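Local coordinates for protein alpha,alpha-trehalose-phosphate synthase (UDP-forming) (Burkholderia multivorans, PDB 5UOF) that belongs to glycosyltransferase family 20, whose members are built from two Rossmann-like domains facing each other in the GT-B fold, at residues V34-A39 and W137-H142; G114-N119 and H179-K184; R289-A294 and L338-I343. All coordinates share one frame; numbering follows the deposited sequence. Where two conformers were deposited one is given.

Contact 1: residues V34-A39 and W137-H142; sequences VGVMDA and WVHDYH
Val36, on helix 32-43, sends a single methyl against two aromatic side chains of strand 135-139, Trp137 and His139. The apolar part is carried by CG1, which lies 4.2 Å from Trp137 CZ3 at the far corner of the indole, meeting it at a slant. With a chi1 of -58°, CG1 stands anti to the carbonyl carbon of its own residue and reaches toward the strand. The same methyl comes 4.3 Å from His139 NE2, so it fills the angle between the two rings.

The second kind of interaction is between the rings themselves. Trp137 and His139 are two residues apart on the strand and project from the same side of the sheet; NE2 of His139 hangs 3.2 Å above the indole plane of Trp137, over its centre. Across that imidazole, ND1 is hydrogen-bonded to His164.

Helix 450-472, from the end of the chain, covers the same indole: Phe457 stacks on Trp137, and Trp453 touches both Trp137 and Val36. A last helix that returns to the N-terminal domain is a familiar feature of many GT-B enzymes.

No hydrogen bond joins the two segments, so they meet here through van der Waals contact alone. The imidazole of His139 is probably held in its rotation by the bond at ND1 and by the indole under NE2, with Val36 filling in beside it.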
loop_
_atom_site.group_PDB
_atom_site.type_symbol
_atom_site.label_atom_id
_atom_site.label_comp_id
_atom_site.label_asym_id
_atom_site.label_seq_id
_atom_site.Cartn_x
_atom_site.Cartn_y
_atom_site.Cartn_z
ATOM N N VAL A 34 -10.444 -27.259 -14.291
ATOM C CA VAL A 34 -11.011 -28.158 -13.291
ATOM C C VAL A 34 -12.029 -27.415 -12.429
ATOM O O VAL A 34 -13.002 -28.014 -11.948
ATOM C CB VAL A 34 -9.898 -28.817 -12.450
ATOM C CG1 VAL A 34 -9.141 -27.784 -11.653
ATOM C CG2 VAL A 34 -10.476 -29.877 -11.526
ATOM N N GLY A 35 -11.862 -26.100 -12.265
ATOM C CA GLY A 35 -12.833 -25.328 -11.508
ATOM C C GLY A 35 -14.180 -25.170 -12.190
ATOM O O GLY A 35 -15.214 -25.153 -11.520
ATOM N N VAL A 36 -14.204 -25.066 -13.516
ATOM C CA VAL A 36 -15.444 -24.721 -14.211
ATOM C C VAL A 36 -15.997 -25.826 -15.091
ATOM O O VAL A 36 -17.121 -25.674 -15.597
ATOM C CB VAL A 36 -15.279 -23.444 -15.058
ATOM C CG1 VAL A 36 -14.851 -22.259 -14.180
ATOM C CG2 VAL A 36 -14.307 -23.696 -16.200
ATOM N N MET A 37 -15.261 -26.910 -15.329
ATOM C CA MET A 37 -15.695 -27.817 -16.392
ATOM C C MET A 37 -17.005 -28.511 -16.037
ATOM O O MET A 37 -17.877 -28.677 -16.904
ATOM C CB MET A 37 -14.603 -28.835 -16.709
ATOM C CG MET A 37 -14.894 -29.680 -17.945
ATOM S SD MET A 37 -15.213 -28.697 -19.431
ATOM C CE MET A 37 -13.641 -27.871 -19.670
ATOM N N ASP A 38 -17.175 -28.910 -14.770
ATOM C CA ASP A 38 -18.414 -29.569 -14.366
ATOM C C ASP A 38 -19.628 -28.689 -14.640
ATOM O O ASP A 38 -20.688 -29.188 -15.039
ATOM C CB ASP A 38 -18.361 -29.948 -12.888
ATOM C CG ASP A 38 -17.641 -31.261 -12.641
ATOM O OD1 ASP A 38 -17.142 -31.865 -13.617
ATOM O OD2 ASP A 38 -17.578 -31.694 -11.470
ATOM N N ALA A 39 -19.495 -27.375 -14.418
ATOM C CA ALA A 39 -20.601 -26.460 -14.681
ATOM C C ALA A 39 -20.820 -26.268 -16.176
ATOM O O ALA A 39 -21.965 -26.185 -16.639
ATOM C CB ALA A 39 -20.343 -25.118 -13.998
ATOM N N TRP A 137 -19.815 -15.638 -16.898
ATOM C CA TRP A 137 -18.875 -15.640 -15.772
ATOM C C TRP A 137 -17.491 -15.240 -16.277
ATOM O O TRP A 137 -16.822 -16.031 -16.952
ATOM C CB TRP A 137 -18.839 -17.015 -15.112
ATOM C CG TRP A 137 -18.111 -17.035 -13.788
ATOM C CD1 TRP A 137 -17.517 -15.981 -13.156
ATOM C CD2 TRP A 137 -17.917 -18.174 -12.951
ATOM N NE1 TRP A 137 -16.963 -16.394 -11.967
ATOM C CE2 TRP A 137 -17.198 -17.738 -11.817
ATOM C CE3 TRP A 137 -18.289 -19.524 -13.045
ATOM C CZ2 TRP A 137 -16.837 -18.602 -10.791
ATOM C CZ3 TRP A 137 -17.920 -20.385 -12.012
ATOM C CH2 TRP A 137 -17.208 -19.916 -10.907
ATOM N N VAL A 138 -17.059 -14.016 -15.928
ATOM C CA VAL A 138 -15.796 -13.423 -16.372
ATOM C C VAL A 138 -14.744 -13.582 -15.282
ATOM O O VAL A 138 -15.014 -13.320 -14.101
ATOM C CB VAL A 138 -15.995 -11.935 -16.719
ATOM C CG1 VAL A 138 -14.687 -11.313 -17.212
ATOM C CG2 VAL A 138 -17.115 -11.776 -17.752
ATOM N N HIS A 139 -13.525 -13.960 -15.671
ATOM C CA HIS A 139 -12.471 -14.276 -14.712
ATOM C C HIS A 139 -11.296 -13.318 -14.798
ATOM O O HIS A 139 -10.637 -13.220 -15.837
ATOM C CB HIS A 139 -11.997 -15.714 -14.893
ATOM C CG HIS A 139 -12.999 -16.697 -14.402
ATOM N ND1 HIS A 139 -12.956 -17.214 -13.122
ATOM C CD2 HIS A 139 -14.130 -17.172 -14.970
ATOM C CE1 HIS A 139 -13.999 -18.006 -12.944
ATOM N NE2 HIS A 139 -14.728 -17.992 -14.048
ATOM N N ASP A 140 -11.058 -12.615 -13.688
ATOM C CA ASP A 140 -9.799 -11.978 -13.310
ATOM C C ASP A 140 -9.511 -10.643 -13.990
ATOM O O ASP A 140 -10.258 -10.177 -14.858
ATOM C CB ASP A 140 -8.624 -12.929 -13.531
ATOM C CG ASP A 140 -7.583 -12.825 -12.417
ATOM O OD1 ASP A 140 -7.851 -12.114 -11.413
ATOM O OD2 ASP A 140 -6.496 -13.431 -12.539
ATOM N N TYR A 141 -8.395 -10.034 -13.580
ATOM C CA TYR A 141 -8.195 -8.599 -13.741
ATOM C C TYR A 141 -7.954 -8.167 -15.188
ATOM O O TYR A 141 -8.176 -6.990 -15.499
ATOM C CB TYR A 141 -7.036 -8.148 -12.835
ATOM C CG TYR A 141 -5.702 -8.774 -13.169
ATOM C CD1 TYR A 141 -5.372 -10.055 -12.721
ATOM C CD2 TYR A 141 -4.778 -8.093 -13.953
ATOM C CE1 TYR A 141 -4.159 -10.627 -13.050
ATOM C CE2 TYR A 141 -3.563 -8.653 -14.279
ATOM C CZ TYR A 141 -3.259 -9.920 -13.827
ATOM O OH TYR A 141 -2.046 -10.476 -14.164
ATOM N N HIS A 142 -7.486 -9.061 -16.070
ATOM C CA HIS A 142 -7.301 -8.665 -17.466
ATOM C C HIS A 142 -8.624 -8.339 -18.132
ATOM O O HIS A 142 -8.638 -7.645 -19.158
ATOM C CB HIS A 142 -6.620 -9.775 -18.283
ATOM C CG HIS A 142 -5.233 -10.127 -17.830
ATOM N ND1 HIS A 142 -4.142 -9.321 -18.076
ATOM C CD2 HIS A 142 -4.756 -11.218 -17.188
ATOM C CE1 HIS A 142 -3.054 -9.891 -17.587
ATOM N NE2 HIS A 142 -3.401 -11.043 -17.042
#

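Contact 2: residues G114-N119 and H179-K184; sequences GYLRVN and HDELVK. With EDO (1,2-ethanediol), chain I.
Two helices of the N-terminal Rossmann-like domain, 109-127 and the short 179-186, face each other here, joined by Tyr115 with Leu182 and by Leu116 with Glu181. Leu182 brings its CD2 methyl to 4.2 Å from Tyr115 CE2, near the plane of the phenol and at its rim. Tyr115 reaches that far because its CG is anti to the backbone N (chi1 174°); its hydroxyl runs on to the carbonyl of Tyr141. Leu94, from helix 89-98, touches both Tyr115 and Leu182.

On the more open side, Leu116 CD1 lies 4.2 Å from Glu181 OE2. The glutamate chain is extended toward the other helix, and the same OE2 is hydrogen-bonded to Tyr112, one turn before Leu116.

Within helix 109-127, Tyr115 O is gripped twice. Asn119 N makes the usual helical bond of 3.2 Å to it, while Asn119 ND2 comes from the other face of the carbonyl, 3.0 Å from Tyr115 O and nearly straight at 169°. ND2 also bonds the carbonyl of His142. A 1,2-ethanediol gives its O1 hydroxyl to Leu116 O at 2.8 Å and also bonds His148.

The direct touch is thin, one apolar pair and one methyl against a carboxylate oxygen, with no hydrogen bond between the segments. Glu181 adds a polar link to the facing helix through Tyr112, and Asn119 ties that helix to the 3-10 turn that follows strand 135-139.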
loop_
_atom_site.group_PDB
_atom_site.type_symbol
_atom_site.label_atom_id
_atom_site.label_comp_id
_atom_site.label_asym_id
_atom_site.label_seq_id
_atom_site.Cartn_x
_atom_site.Cartn_y
_atom_site.Cartn_z
ATOM N N GLY A 114 -5.623 1.102 -24.492
ATOM C CA GLY A 114 -5.516 -0.183 -25.172
ATOM C C GLY A 114 -6.203 -1.307 -24.418
ATOM O O GLY A 114 -6.789 -2.208 -25.022
ATOM N N TYR A 115 -6.106 -1.283 -23.090
ATOM C CA TYR A 115 -6.814 -2.227 -22.225
ATOM C C TYR A 115 -8.319 -2.158 -22.434
ATOM O O TYR A 115 -8.986 -3.185 -22.643
ATOM C CB TYR A 115 -6.438 -1.883 -20.788
ATOM C CG TYR A 115 -7.123 -2.589 -19.659
ATOM C CD1 TYR A 115 -6.927 -3.939 -19.433
ATOM C CD2 TYR A 115 -7.877 -1.874 -18.739
ATOM C CE1 TYR A 115 -7.517 -4.573 -18.347
ATOM C CE2 TYR A 115 -8.453 -2.492 -17.649
ATOM C CZ TYR A 115 -8.271 -3.846 -17.459
ATOM O OH TYR A 115 -8.832 -4.474 -16.367
ATOM N N LEU A 116 -8.873 -0.942 -22.409
ATOM C CA LEU A 116 -10.288 -0.781 -22.723
ATOM C C LEU A 116 -10.599 -1.276 -24.131
ATOM O O LEU A 116 -11.608 -1.962 -24.347
ATOM C CB LEU A 116 -10.703 0.681 -22.568
ATOM C CG LEU A 116 -10.453 1.301 -21.187
ATOM C CD1 LEU A 116 -11.121 2.674 -21.096
ATOM C CD2 LEU A 116 -10.890 0.376 -20.053
ATOM N N ARG A 117 -9.731 -0.958 -25.094
ATOM C CA ARG A 117 -10.007 -1.295 -26.489
ATOM C C ARG A 117 -10.092 -2.803 -26.691
ATOM O O ARG A 117 -11.018 -3.299 -27.344
ATOM C CB ARG A 117 -8.942 -0.700 -27.412
ATOM C CG ARG A 117 -9.229 -0.997 -28.898
ATOM C CD ARG A 117 -8.022 -0.735 -29.797
ATOM N NE ARG A 117 -6.940 -1.691 -29.550
ATOM C CZ ARG A 117 -6.916 -2.939 -30.018
ATOM N NH1 ARG A 117 -7.918 -3.400 -30.766
ATOM N NH2 ARG A 117 -5.885 -3.732 -29.739
ATOM N N VAL A 118 -9.138 -3.554 -26.134
ATOM C CA VAL A 118 -9.153 -4.995 -26.373
ATOM C C VAL A 118 -10.306 -5.654 -25.634
ATOM O O VAL A 118 -10.885 -6.630 -26.130
ATOM C CB VAL A 118 -7.806 -5.644 -26.010
ATOM C CG1 VAL A 118 -6.718 -5.106 -26.919
ATOM C CG2 VAL A 118 -7.464 -5.442 -24.535
ATOM N N ASN A 119 -10.681 -5.136 -24.461
ATOM C CA ASN A 119 -11.872 -5.659 -23.803
ATOM C C ASN A 119 -13.111 -5.417 -24.660
ATOM O O ASN A 119 -13.921 -6.327 -24.872
ATOM C CB ASN A 119 -12.039 -5.039 -22.422
ATOM C CG ASN A 119 -11.355 -5.849 -21.341
ATOM O OD1 ASN A 119 -11.972 -6.721 -20.722
ATOM N ND2 ASN A 119 -10.074 -5.575 -21.110
ATOM N N HIS A 179 -8.887 4.661 -11.103
ATOM C CA HIS A 179 -9.553 3.804 -10.118
ATOM C C HIS A 179 -11.066 3.999 -10.117
ATOM O O HIS A 179 -11.818 3.027 -9.999
ATOM C CB HIS A 179 -8.983 4.073 -8.721
ATOM C CG HIS A 179 -9.025 5.513 -8.312
ATOM N ND1 HIS A 179 -10.103 6.077 -7.660
ATOM C CD2 HIS A 179 -8.107 6.498 -8.444
ATOM C CE1 HIS A 179 -9.849 7.351 -7.419
ATOM N NE2 HIS A 179 -8.640 7.629 -7.875
ATOM N N ASP A 180 -11.536 5.246 -10.228
ATOM C CA ASP A 180 -12.979 5.476 -10.225
ATOM C C ASP A 180 -13.656 4.773 -11.395
ATOM O O ASP A 180 -14.720 4.164 -11.232
ATOM C CB ASP A 180 -13.295 6.973 -10.260
ATOM C CG ASP A 180 -14.796 7.248 -10.340
ATOM O OD1 ASP A 180 -15.481 7.117 -9.302
ATOM O OD2 ASP A 180 -15.297 7.578 -11.442
ATOM N N GLU A 181 -13.049 4.834 -12.582
ATOM C CA GLU A 181 -13.645 4.177 -13.743
ATOM C C GLU A 181 -13.591 2.657 -13.611
ATOM O O GLU A 181 -14.521 1.959 -14.040
ATOM C CB GLU A 181 -12.937 4.638 -15.014
ATOM C CG GLU A 181 -13.602 4.158 -16.297
ATOM C CD GLU A 181 -13.062 4.855 -17.527
ATOM O OE1 GLU A 181 -13.875 5.286 -18.375
ATOM O OE2 GLU A 181 -11.828 4.967 -17.650
ATOM N N LEU A 182 -12.506 2.124 -13.036
ATOM C CA LEU A 182 -12.431 0.682 -12.822
ATOM C C LEU A 182 -13.546 0.211 -11.905
ATOM O O LEU A 182 -14.156 -0.842 -12.142
ATOM C CB LEU A 182 -11.076 0.292 -12.243
ATOM C CG LEU A 182 -9.884 0.518 -13.174
ATOM C CD1 LEU A 182 -8.617 0.153 -12.470
ATOM C CD2 LEU A 182 -10.029 -0.294 -14.447
ATOM N N VAL A 183 -13.820 0.968 -10.839
ATOM C CA VAL A 183 -14.876 0.562 -9.921
ATOM C C VAL A 183 -16.241 0.668 -10.599
ATOM O O VAL A 183 -17.112 -0.189 -10.399
ATOM C CB VAL A 183 -14.788 1.380 -8.619
ATOM C CG1 VAL A 183 -16.049 1.213 -7.800
ATOM C CG2 VAL A 183 -13.556 0.946 -7.802
ATOM N N LYS A 184 -16.439 1.690 -11.443
ATOM C CA LYS A 184 -17.649 1.729 -12.266
ATOM C C LYS A 184 -17.781 0.470 -13.123
ATOM O O LYS A 184 -18.868 -0.113 -13.219
ATOM C CB LYS A 184 -17.659 2.977 -13.151
ATOM C CG LYS A 184 -18.912 3.075 -14.031
ATOM C CD LYS A 184 -18.887 4.316 -14.935
ATOM C CE LYS A 184 -17.756 4.232 -15.943
ATOM N NZ LYS A 184 -17.762 5.369 -16.908
HETATM C C1 EDO I . -14.382 -1.629 -21.996
HETATM O O1 EDO I . -13.909 -0.971 -23.169
HETATM C C2 EDO I . -15.321 -0.705 -21.242
HETATM O O2 EDO I . -16.574 -0.592 -21.927
#

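Contact 3: residues R289-A294 and L338-I343; sequences RMLANA and LDWTPI. With EDO (1,2-ethanediol), chain N.
One leucine carries this whole contact from its side: Leu291, near the end of helix 280-293, meets the outer end of the Trp340 indole at a slant and touches Pro342 with the same methyl. The leucine and tryptophan side chains come from opposite directions, and both leucine methyls converge on one indole atom. CD1 lies 3.9 Å from Trp340 CH2, and CD2 follows at 4.2 Å from the same atom. CD1 also approaches Pro342 CB, at 4.3 Å.

The two receiving residues pack on each other as well. Pro342 CG rests 3.5 Å above one face of the Trp340 indole, displaced toward its rim, so ring and proline present a joint apolar surface to the helix. A chi1 of -180° swings the indole away from its own backbone N and out to the leucine, while NE1 makes weak hydrogen bonds to Val301 O and Ser302 OG.

Thr341, between them in sequence, is exposed to solvent instead. Its OG1 shares a hydrogen bond of 2.7 Å with O1 of a 1,2-ethanediol.

Residues 338-342 belong to the loop between helix 314-335 and strand 343-346, an outermost strand of the parallel sheet in the C-terminal Rossmann-like domain. Pro342 is backbone-bonded to Leu303 of the neighbouring strand 301-306 and packs against Phe335 of helix 314-335. Helix 280-293 lies over this end of the sheet, with Ile343 touching its Phe284 and Phe287, and Met290 turned to helix 416-428.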
loop_
_atom_site.group_PDB
_atom_site.type_symbol
_atom_site.label_atom_id
_atom_site.label_comp_id
_atom_site.label_asym_id
_atom_site.label_seq_id
_atom_site.Cartn_x
_atom_site.Cartn_y
_atom_site.Cartn_z
ATOM N N ARG A 289 19.089 -17.362 7.910
ATOM C CA ARG A 289 19.084 -16.914 9.297
ATOM C C ARG A 289 18.809 -18.074 10.238
ATOM O O ARG A 289 19.423 -18.179 11.299
ATOM C CB ARG A 289 18.043 -15.807 9.479
ATOM C CG ARG A 289 18.037 -15.164 10.845
ATOM C CD ARG A 289 17.287 -13.822 10.824
ATOM N NE ARG A 289 17.951 -12.816 9.993
ATOM C CZ ARG A 289 17.618 -11.526 9.966
ATOM N NH1 ARG A 289 16.622 -11.075 10.717
ATOM N NH2 ARG A 289 18.276 -10.682 9.186
ATOM N N MET A 290 17.902 -18.977 9.861
ATOM C CA MET A 290 17.657 -20.134 10.711
ATOM C C MET A 290 18.914 -20.987 10.853
ATOM O O MET A 290 19.250 -21.431 11.953
ATOM C CB MET A 290 16.500 -20.960 10.154
ATOM C CG MET A 290 15.963 -21.960 11.159
ATOM S SD MET A 290 15.414 -23.452 10.330
ATOM C CE MET A 290 16.982 -24.149 9.811
ATOM N N LEU A 291 19.629 -21.218 9.747
ATOM C CA LEU A 291 20.837 -22.035 9.811
ATOM C C LEU A 291 21.919 -21.373 10.648
ATOM O O LEU A 291 22.720 -22.067 11.289
ATOM C CB LEU A 291 21.367 -22.305 8.404
ATOM C CG LEU A 291 20.480 -23.159 7.499
ATOM C CD1 LEU A 291 21.111 -23.205 6.122
ATOM C CD2 LEU A 291 20.316 -24.574 8.076
ATOM N N ALA A 292 21.975 -20.038 10.634
ATOM C CA ALA A 292 22.928 -19.319 11.478
ATOM C C ALA A 292 22.519 -19.379 12.945
ATOM O O ALA A 292 23.372 -19.542 13.828
ATOM C CB ALA A 292 23.034 -17.868 11.011
ATOM N N ASN A 293 21.216 -19.253 13.221
ATOM C CA ASN A 293 20.727 -19.213 14.599
ATOM C C ASN A 293 20.729 -20.589 15.248
ATOM O O ASN A 293 20.903 -20.697 16.467
ATOM C CB ASN A 293 19.303 -18.653 14.650
ATOM C CG ASN A 293 19.227 -17.192 14.275
ATOM O OD1 ASN A 293 20.226 -16.468 14.320
ATOM N ND2 ASN A 293 18.027 -16.741 13.918
ATOM N N ALA A 294 20.507 -21.639 14.466
ATOM C CA ALA A 294 20.383 -23.006 14.972
ATOM C C ALA A 294 21.351 -23.853 14.165
ATOM O O ALA A 294 20.944 -24.602 13.263
ATOM C CB ALA A 294 18.946 -23.517 14.853
ATOM N N LEU A 338 30.808 -30.718 1.735
ATOM C CA LEU A 338 31.140 -31.680 0.690
ATOM C C LEU A 338 29.918 -32.417 0.163
ATOM O O LEU A 338 29.815 -32.684 -1.039
ATOM C CB LEU A 338 32.148 -32.689 1.230
ATOM C CG LEU A 338 33.522 -32.708 0.581
ATOM C CD1 LEU A 338 34.227 -33.962 1.036
ATOM C CD2 LEU A 338 33.391 -32.663 -0.931
ATOM N N ASP A 339 28.988 -32.778 1.040
ATOM C CA ASP A 339 27.824 -33.522 0.575
ATOM C C ASP A 339 26.521 -32.816 0.927
ATOM O O ASP A 339 25.497 -33.468 1.131
ATOM C CB ASP A 339 27.830 -34.951 1.122
ATOM C CG ASP A 339 27.567 -35.007 2.609
ATOM O OD1 ASP A 339 27.750 -33.975 3.291
ATOM O OD2 ASP A 339 27.175 -36.094 3.091
ATOM N N TRP A 340 26.527 -31.485 0.983
ATOM C CA TRP A 340 25.306 -30.767 1.335
ATOM C C TRP A 340 25.221 -29.458 0.569
ATOM O O TRP A 340 26.086 -28.591 0.736
ATOM C CB TRP A 340 25.241 -30.499 2.832
ATOM C CG TRP A 340 24.004 -29.768 3.252
ATOM C CD1 TRP A 340 22.707 -30.074 2.923
ATOM C CD2 TRP A 340 23.946 -28.622 4.102
ATOM N NE1 TRP A 340 21.852 -29.183 3.526
ATOM C CE2 TRP A 340 22.590 -28.277 4.250
ATOM C CE3 TRP A 340 24.917 -27.848 4.752
ATOM C CZ2 TRP A 340 22.174 -27.193 5.028
ATOM C CZ3 TRP A 340 24.504 -26.767 5.524
ATOM C CH2 TRP A 340 23.145 -26.449 5.655
ATOM N N THR A 341 24.171 -29.332 -0.262
ATOM C CA THR A 341 23.756 -28.072 -0.868
ATOM C C THR A 341 22.587 -27.522 -0.054
ATOM O O THR A 341 21.496 -28.112 -0.085
ATOM C CB THR A 341 23.346 -28.283 -2.337
ATOM O OG1 THR A 341 24.505 -28.591 -3.128
ATOM C CG2 THR A 341 22.677 -27.034 -2.913
ATOM N N PRO A 342 22.769 -26.443 0.724
ATOM C CA PRO A 342 21.660 -25.946 1.565
ATOM C C PRO A 342 20.401 -25.574 0.791
ATOM O O PRO A 342 19.288 -25.912 1.226
ATOM C CB PRO A 342 22.279 -24.722 2.257
ATOM C CG PRO A 342 23.751 -25.046 2.331
ATOM C CD PRO A 342 24.068 -25.856 1.096
ATOM N N ILE A 343 20.536 -24.860 -0.325
ATOM C CA ILE A 343 19.393 -24.405 -1.114
ATOM C C ILE A 343 19.531 -24.982 -2.514
ATOM O O ILE A 343 20.456 -24.622 -3.257
ATOM C CB ILE A 343 19.280 -22.876 -1.172
ATOM C CG1 ILE A 343 19.048 -22.301 0.225
ATOM C CG2 ILE A 343 18.102 -22.477 -2.086
ATOM C CD1 ILE A 343 18.909 -20.762 0.223
HETATM C C1 EDO N . 26.218 -31.714 -2.325
HETATM O O1 EDO N . 26.463 -30.363 -2.738
HETATM C C2 EDO N . 26.246 -32.638 -3.536
HETATM O O2 EDO N . 25.307 -32.154 -4.502
#

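Contacts 1 and 2 belong to the N-terminal domain and adjoin through hydrogen bonds between 114-119 and 137-142; helix 109-127 and strand 135-139 follow each other in the chain. Contact 3 lies in the other Rossmann-like domain, its centre about 42 Å from that of contact 1 and about 48 Å from that of contact 2. Contacts 1 and 3 are buried, each setting one aliphatic residue of a helix against a tryptophan and a second ring, a histidine in contact 1 and a proline in contact 3; contact 1 sits on a central strand, contact 3 on the loop before an outermost one. Contact 2, helix to helix, is partly buried and mixes a carboxylate with its apolar groups.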